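Local coordinates for protein esterase E25 (Uncultured bacterium, PDB 4Q05) that probably hydrolyses carboxylic esters as a dimeric esterase of the bacterial hormone-sensitive lipase family, with an alpha/beta hydrolase fold, at residues Q217-E221 and Q222-L226; R274-D278 and P279-P283. All coordinates share one frame; numbering follows the deposited sequence.

Contact 1: Q217-E221 and Q222-L226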
ATOM      1  N   GLN A 217      15.581   5.349  16.387  1.00 25.52           N
ATOM      2  CA  GLN A 217      16.444   6.440  15.954  1.00 30.84           C
ATOM      3  C   GLN A 217      17.460   6.808  17.039  1.00 33.49           C
ATOM      4  O   GLN A 217      18.639   7.022  16.759  1.00 36.89           O
ATOM      5  CB  GLN A 217      15.598   7.653  15.554  1.00 29.21           C
ATOM      6  CG  GLN A 217      14.898   7.439  14.221  1.00 29.10           C
ATOM      7  CD  GLN A 217      13.788   8.422  13.974  1.00 30.47           C
ATOM      8  OE1 GLN A 217      13.116   8.861  14.901  1.00 30.02           O
ATOM      9  NE2 GLN A 217      13.578   8.765  12.721  1.00 30.60           N
ATOM     10  N   HIS A 218      16.987   6.857  18.277  1.00 34.44           N
ATOM     11  CA  HIS A 218      17.836   7.104  19.439  1.00 35.54           C
ATOM     12  C   HIS A 218      18.901   6.009  19.576  1.00 40.94           C
ATOM     13  O   HIS A 218      20.097   6.302  19.670  1.00 38.62           O
ATOM     14  CB  HIS A 218      16.968   7.178  20.697  1.00 38.56           C
ATOM     15  CG  HIS A 218      17.723   7.530  21.944  1.00 53.18           C
ATOM     16  ND1 HIS A 218      18.653   8.548  21.994  1.00 53.21           N
ATOM     17  CD2 HIS A 218      17.670   7.010  23.195  1.00 51.81           C
ATOM     18  CE1 HIS A 218      19.147   8.632  23.217  1.00 54.12           C
ATOM     19  NE2 HIS A 218      18.565   7.712  23.965  1.00 57.74           N
ATOM     20  N   LEU A 219      18.467   4.750  19.559  1.00 29.63           N
ATOM     21  CA  LEU A 219      19.393   3.618  19.629  1.00 30.89           C
ATOM     22  C   LEU A 219      20.476   3.692  18.563  1.00 39.51           C
ATOM     23  O   LEU A 219      21.647   3.417  18.834  1.00 38.45           O
ATOM     24  CB  LEU A 219      18.657   2.287  19.491  1.00 30.93           C
ATOM     25  CG  LEU A 219      17.592   1.966  20.530  1.00 35.18           C
ATOM     26  CD1 LEU A 219      16.859   0.687  20.144  1.00 27.18           C
ATOM     27  CD2 LEU A 219      18.209   1.854  21.917  1.00 31.07           C
ATOM     28  N   ILE A 220      20.086   4.031  17.341  1.00 35.84           N
ATOM     29  CA  ILE A 220      21.045   4.104  16.253  1.00 37.39           C
ATOM     30  C   ILE A 220      22.066   5.202  16.528  1.00 39.21           C
ATOM     31  O   ILE A 220      23.261   5.013  16.303  1.00 43.23           O
ATOM     32  CB  ILE A 220      20.344   4.319  14.900  1.00 37.41           C
ATOM     33  CG1 ILE A 220      19.618   3.040  14.485  1.00 32.02           C
ATOM     34  CG2 ILE A 220      21.344   4.704  13.831  1.00 36.36           C
ATOM     35  CD1 ILE A 220      18.595   3.259  13.385  1.00 36.06           C
ATOM     36  N   GLU A 221      21.586   6.335  17.032  1.00 39.00           N
ATOM     37  CA  GLU A 221      22.441   7.456  17.410  1.00 42.58           C
ATOM     38  C   GLU A 221      23.447   7.030  18.473  1.00 49.23           C
ATOM     39  O   GLU A 221      24.630   7.356  18.389  1.00 45.50           O
ATOM     40  CB  GLU A 221      21.604   8.595  17.994  1.00 46.28           C
ATOM     41  CG  GLU A 221      20.765   9.379  16.999  1.00 57.97           C
ATOM     42  CD  GLU A 221      19.842  10.389  17.684  1.00 67.00           C
ATOM     43  OE1 GLU A 221      20.000  10.604  18.913  1.00 68.63           O
ATOM     44  OE2 GLU A 221      18.958  10.959  16.996  1.00 64.03           O
ATOM     45  N   GLN A 222      22.949   6.323  19.484  1.00 46.42           N
ATOM     46  CA  GLN A 222      23.742   5.905  20.633  1.00 43.55           C
ATOM     47  C   GLN A 222      24.509   4.613  20.379  1.00 42.66           C
ATOM     48  O   GLN A 222      25.203   4.117  21.263  1.00 48.63           O
ATOM     49  CB  GLN A 222      22.843   5.726  21.852  1.00 41.24           C
ATOM     50  CG  GLN A 222      22.184   7.005  22.317  1.00 44.22           C
ATOM     51  CD  GLN A 222      23.199   8.046  22.762  1.00 62.68           C
ATOM     52  OE1 GLN A 222      23.188   9.188  22.289  1.00 60.71           O
ATOM     53  NE2 GLN A 222      24.083   7.657  23.676  1.00 58.89           N
ATOM     54  N   GLU A 223      24.390   4.075  19.169  1.00 40.97           N
ATOM     55  CA  GLU A 223      25.084   2.840  18.799  1.00 48.67           C
ATOM     56  C   GLU A 223      24.712   1.668  19.700  1.00 43.06           C
ATOM     57  O   GLU A 223      25.519   0.773  19.939  1.00 45.46           O
ATOM     58  CB  GLU A 223      26.606   3.042  18.785  1.00 45.72           C
ATOM     59  CG  GLU A 223      27.080   3.969  17.677  1.00 56.08           C
ATOM     60  CD  GLU A 223      28.539   4.372  17.821  1.00 67.59           C
ATOM     61  OE1 GLU A 223      29.264   3.738  18.620  1.00 65.86           O
ATOM     62  OE2 GLU A 223      28.957   5.329  17.134  1.00 65.63           O
ATOM     63  N   VAL A 224      23.485   1.679  20.203  1.00 39.14           N
ATOM     64  CA  VAL A 224      22.972   0.557  20.978  1.00 39.38           C
ATOM     65  C   VAL A 224      22.441  -0.518  20.035  1.00 39.34           C
ATOM     66  O   VAL A 224      21.947  -0.206  18.953  1.00 38.21           O
ATOM     67  CB  VAL A 224      21.853   1.014  21.918  1.00 33.57           C
ATOM     68  CG1 VAL A 224      21.347  -0.146  22.750  1.00 33.15           C
ATOM     69  CG2 VAL A 224      22.356   2.141  22.810  1.00 39.10           C
ATOM     70  N   ASP A 225      22.560  -1.781  20.432  1.00 35.38           N
ATOM     71  CA  ASP A 225      22.063  -2.888  19.622  1.00 34.85           C
ATOM     72  C   ASP A 225      20.579  -2.691  19.282  1.00 33.63           C
ATOM     73  O   ASP A 225      19.807  -2.211  20.106  1.00 33.45           O
ATOM     74  CB  ASP A 225      22.265  -4.209  20.354  1.00 33.47           C
ATOM     75  CG  ASP A 225      23.718  -4.679  20.342  1.00 44.53           C
ATOM     76  OD1 ASP A 225      24.596  -3.934  19.865  1.00 47.13           O
ATOM     77  OD2 ASP A 225      23.975  -5.806  20.815  1.00 45.22           O
ATOM     78  N   LEU A 226      20.186  -3.064  18.069  1.00 32.59           N
ATOM     79  CA  LEU A 226      18.816  -2.824  17.601  1.00 28.08           C
ATOM     80  C   LEU A 226      17.990  -4.091  17.640  1.00 27.82           C
ATOM     81  O   LEU A 226      18.534  -5.187  17.611  1.00 30.05           O
ATOM     82  CB  LEU A 226      18.831  -2.305  16.169  1.00 30.70           C
ATOM     83  CG  LEU A 226      19.709  -1.082  15.914  1.00 33.90           C
ATOM     84  CD1 LEU A 226      19.648  -0.704  14.438  1.00 35.26           C
ATOM     85  CD2 LEU A 226      19.251   0.066  16.779  1.00 33.30           C
TER
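Gln222 sets its CG over one face of the His218 imidazole at the point where helix 206-221 ends. Gln222 CG stands 4.0 Å from the centroid of the His218 ring, 29° off its normal, in a CH-pi contact closest at CE1, while the ring and amide planes are turned 35° apart. Standing anti to the carbonyl carbon (chi1 -64°) puts CG over the ring, with the amide further out. The other side-chain contacts are apolar. Leu219 CD2 lies 3.7 Å from Val224 CB, and its CB is 3.6 Å from Leu226 CD2; the two leucines run past each other in opposite directions. The other methyl of Leu226, CD1, meets Ile220 CG1 at 3.7 Å, the two side chains crossing at about a right angle.

Backbone bonds set these side chains in place. Gln222 N donates to His218 O (2.9 Å), nearly in line with the carbonyl. Glu223 then takes a positive phi and reverses the chain, its N reaching Ile220 O in a weak bond, and Val224 N donates to Leu219 O (2.9 Å): a Schellman motif. On the protein side, Phe185 meets the His218 ring edge-to-face, and Tyr188 and Leu192 of helix 179-194 touch Leu219 and Val224. An alanine in place of His218 would probably leave Gln222 CG without the ring it covers and Phe185 without its aromatic mate. The reversing chain thus meets the helix-end acceptors, His218 O and Leu219 O through Gln222 N and Val224 N, Ile220 O only weakly through Glu223 N, while apolar side chains close over it.

Contact 2: R274-D278 and P279-P283; sequences RDLKD and PLVSP
Arg274 to Pro283 form a local, partly buried turn contact in the loop between helix 262-271 and strand 294-299, with Asp278 gripping the residues that follow it. Its carboxylate works in two directions. OD1 accepts from Leu280 N at 2.9 Å, the donor lying 37° out of the carboxylate plane, and OD2 takes a salt bridge from Arg274 NH1 (2.8 Å) on its syn side. With CG anti to the backbone N (chi1 -176°), the Asp278 carboxylate swings between the arginine and the amide of Leu280. These two bonds should fix its rotation and are likely to favour the charged form.

The guanidinium is covered as well as paired: Leu280 CD1 sits over the centre of one face, 3.4 Å from Arg274 CZ. Further back along the arginine, CB packs on Val281 CG2 at 3.5 Å. Asp278 O holds two donors, Ser282 N in the carbonyl plane at 2.7 Å and Val281 N from above that plane. Ser282 OG donates to Leu276 O (2.6 Å), almost in line with the carbonyl, and is also hydrogen-bonded to Met239 N, so this buried hydroxyl links the turn to another loop. Leu276 and Val281 both pack against Ala271 of helix 262-271.

Two kinds of turn meet here. Asp275 to Asp278 make a type I beta turn, within which Asp275 OD2 accepts from Lys277 N (2.9 Å) to form an Asx turn; Asp278 OD1, accepting from the backbone N two residues on, makes a second Asx turn that leads into residues 279-281 with helical phi/psi.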
ATOM      1  N   ARG A 274       6.601  21.456  20.913  1.00 30.71           N
ATOM      2  CA  ARG A 274       7.445  21.173  19.747  1.00 27.08           C
ATOM      3  C   ARG A 274       6.671  21.363  18.454  1.00 28.47           C
ATOM      4  O   ARG A 274       5.458  21.194  18.424  1.00 31.05           O
ATOM      5  CB  ARG A 274       7.984  19.738  19.796  1.00 26.72           C
ATOM      6  CG  ARG A 274       9.041  19.519  20.861  1.00 33.97           C
ATOM      7  CD  ARG A 274       9.609  18.104  20.796  1.00 32.92           C
ATOM      8  NE  ARG A 274      10.638  17.914  21.810  1.00 40.40           N
ATOM      9  CZ  ARG A 274      11.893  18.341  21.688  1.00 43.15           C
ATOM     10  NH1 ARG A 274      12.277  18.975  20.584  1.00 42.70           N
ATOM     11  NH2 ARG A 274      12.765  18.132  22.667  1.00 42.48           N
ATOM     12  N   ASP A 275       7.379  21.712  17.382  1.00 26.80           N
ATOM     13  CA  ASP A 275       6.773  21.764  16.060  1.00 30.46           C
ATOM     14  C   ASP A 275       6.288  20.367  15.692  1.00 25.11           C
ATOM     15  O   ASP A 275       6.937  19.377  16.019  1.00 30.36           O
ATOM     16  CB  ASP A 275       7.775  22.258  15.016  1.00 32.00           C
ATOM     17  CG  ASP A 275       7.120  22.526  13.680  1.00 44.03           C
ATOM     18  OD1 ASP A 275       6.552  23.633  13.512  1.00 53.36           O
ATOM     19  OD2 ASP A 275       7.155  21.634  12.803  1.00 41.27           O
ATOM     20  N   LEU A 276       5.158  20.283  15.003  1.00 23.63           N
ATOM     21  CA  LEU A 276       4.583  18.982  14.715  1.00 27.48           C
ATOM     22  C   LEU A 276       5.415  18.182  13.707  1.00 31.74           C
ATOM     23  O   LEU A 276       5.248  16.975  13.601  1.00 30.21           O
ATOM     24  CB  LEU A 276       3.133  19.118  14.260  1.00 28.00           C
ATOM     25  CG  LEU A 276       2.190  19.723  15.300  1.00 25.55           C
ATOM     26  CD1 LEU A 276       0.767  19.457  14.912  1.00 26.76           C
ATOM     27  CD2 LEU A 276       2.484  19.163  16.700  1.00 25.18           C
ATOM     28  N   LYS A 277       6.302  18.849  12.968  1.00 25.81           N
ATOM     29  CA  LYS A 277       7.221  18.132  12.070  1.00 26.06           C
ATOM     30  C   LYS A 277       8.584  17.880  12.703  1.00 29.51           C
ATOM     31  O   LYS A 277       9.485  17.338  12.067  1.00 28.47           O
ATOM     32  CB  LYS A 277       7.376  18.865  10.736  1.00 28.57           C
ATOM     33  CG  LYS A 277       6.059  19.029   9.994  1.00 27.68           C
ATOM     34  CD  LYS A 277       6.283  19.628   8.617  1.00 34.47           C
ATOM     35  CE  LYS A 277       4.968  19.825   7.897  1.00 34.90           C
ATOM     36  NZ  LYS A 277       5.171  20.412   6.542  1.00 43.41           N
ATOM     37  N   ASP A 278       8.736  18.264  13.962  1.00 25.59           N
ATOM     38  CA  ASP A 278       9.925  17.913  14.732  1.00 28.09           C
ATOM     39  C   ASP A 278      10.018  16.381  14.755  1.00 28.76           C
ATOM     40  O   ASP A 278       9.038  15.723  15.060  1.00 30.25           O
ATOM     41  CB  ASP A 278       9.760  18.477  16.156  1.00 28.09           C
ATOM     42  CG  ASP A 278      10.976  18.259  17.039  1.00 31.70           C
ATOM     43  OD1 ASP A 278      11.686  17.256  16.866  1.00 30.53           O
ATOM     44  OD2 ASP A 278      11.202  19.089  17.948  1.00 38.99           O
ATOM     45  N   PRO A 279      11.191  15.808  14.419  1.00 28.09           N
ATOM     46  CA  PRO A 279      11.291  14.341  14.334  1.00 29.29           C
ATOM     47  C   PRO A 279      11.019  13.659  15.658  1.00 31.62           C
ATOM     48  O   PRO A 279      10.718  12.470  15.674  1.00 28.38           O
ATOM     49  CB  PRO A 279      12.752  14.097  13.929  1.00 31.46           C
ATOM     50  CG  PRO A 279      13.183  15.360  13.258  1.00 34.09           C
ATOM     51  CD  PRO A 279      12.423  16.473  13.956  1.00 33.47           C
ATOM     52  N   LEU A 280      11.130  14.386  16.764  1.00 29.54           N
ATOM     53  CA  LEU A 280      10.811  13.786  18.045  1.00 29.96           C
ATOM     54  C   LEU A 280       9.298  13.600  18.163  1.00 28.75           C
ATOM     55  O   LEU A 280       8.834  12.700  18.856  1.00 32.10           O
ATOM     56  CB  LEU A 280      11.376  14.620  19.199  1.00 36.95           C
ATOM     57  CG  LEU A 280      12.908  14.664  19.272  1.00 41.52           C
ATOM     58  CD1 LEU A 280      13.383  15.624  20.361  1.00 43.58           C
ATOM     59  CD2 LEU A 280      13.476  13.270  19.500  1.00 41.36           C
ATOM     60  N   VAL A 281       8.545  14.450  17.465  1.00 26.41           N
ATOM     61  CA  VAL A 281       7.085  14.367  17.434  1.00 24.64           C
ATOM     62  C   VAL A 281       6.592  13.503  16.266  1.00 30.58           C
ATOM     63  O   VAL A 281       5.639  12.733  16.403  1.00 26.28           O
ATOM     64  CB  VAL A 281       6.470  15.767  17.288  1.00 29.48           C
ATOM     65  CG1 VAL A 281       4.961  15.678  17.168  1.00 28.19           C
ATOM     66  CG2 VAL A 281       6.874  16.666  18.469  1.00 28.48           C
ATOM     67  N   SER A 282       7.237  13.656  15.111  1.00 23.48           N
ATOM     68  CA  SER A 282       6.845  12.933  13.902  1.00 24.01           C
ATOM     69  C   SER A 282       8.097  12.303  13.331  1.00 26.11           C
ATOM     70  O   SER A 282       8.784  12.915  12.516  1.00 25.06           O
ATOM     71  CB  SER A 282       6.247  13.904  12.896  1.00 25.89           C
ATOM     72  OG  SER A 282       5.020  14.429  13.380  1.00 24.18           O
ATOM     73  N   PRO A 283       8.429  11.097  13.808  1.00 23.22           N
ATOM     74  CA  PRO A 283       9.706  10.440  13.517  1.00 23.98           C
ATOM     75  C   PRO A 283       9.955  10.172  12.023  1.00 23.93           C
ATOM     76  O   PRO A 283      11.105   9.932  11.654  1.00 24.33           O
ATOM     77  CB  PRO A 283       9.606   9.109  14.278  1.00 24.00           C
ATOM     78  CG  PRO A 283       8.551   9.284  15.267  1.00 29.92           C
ATOM     79  CD  PRO A 283       7.610  10.341  14.771  1.00 28.01           C
TER

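Both contacts lie in the alpha/beta hydrolase fold, their centres about 19 Å apart, and they follow one another along the chain. Contact 1 ends helix 206-221 and leads into strand 229-235; contact 2 comes later, between helix 262-271 and strand 294-299, which neighbours 229-235 in the parallel part of the sheet. They meet directly where Gln217 NE2 lies 2.9 Å from Pro283 O, a probable hydrogen bond, and Pro283 also packs on Asn210 and Met213. The later loop is therefore held along helix 206-221, whose first residue, Ser206, belongs to a GxSxG sequence consistent with the nucleophile elbow of this fold.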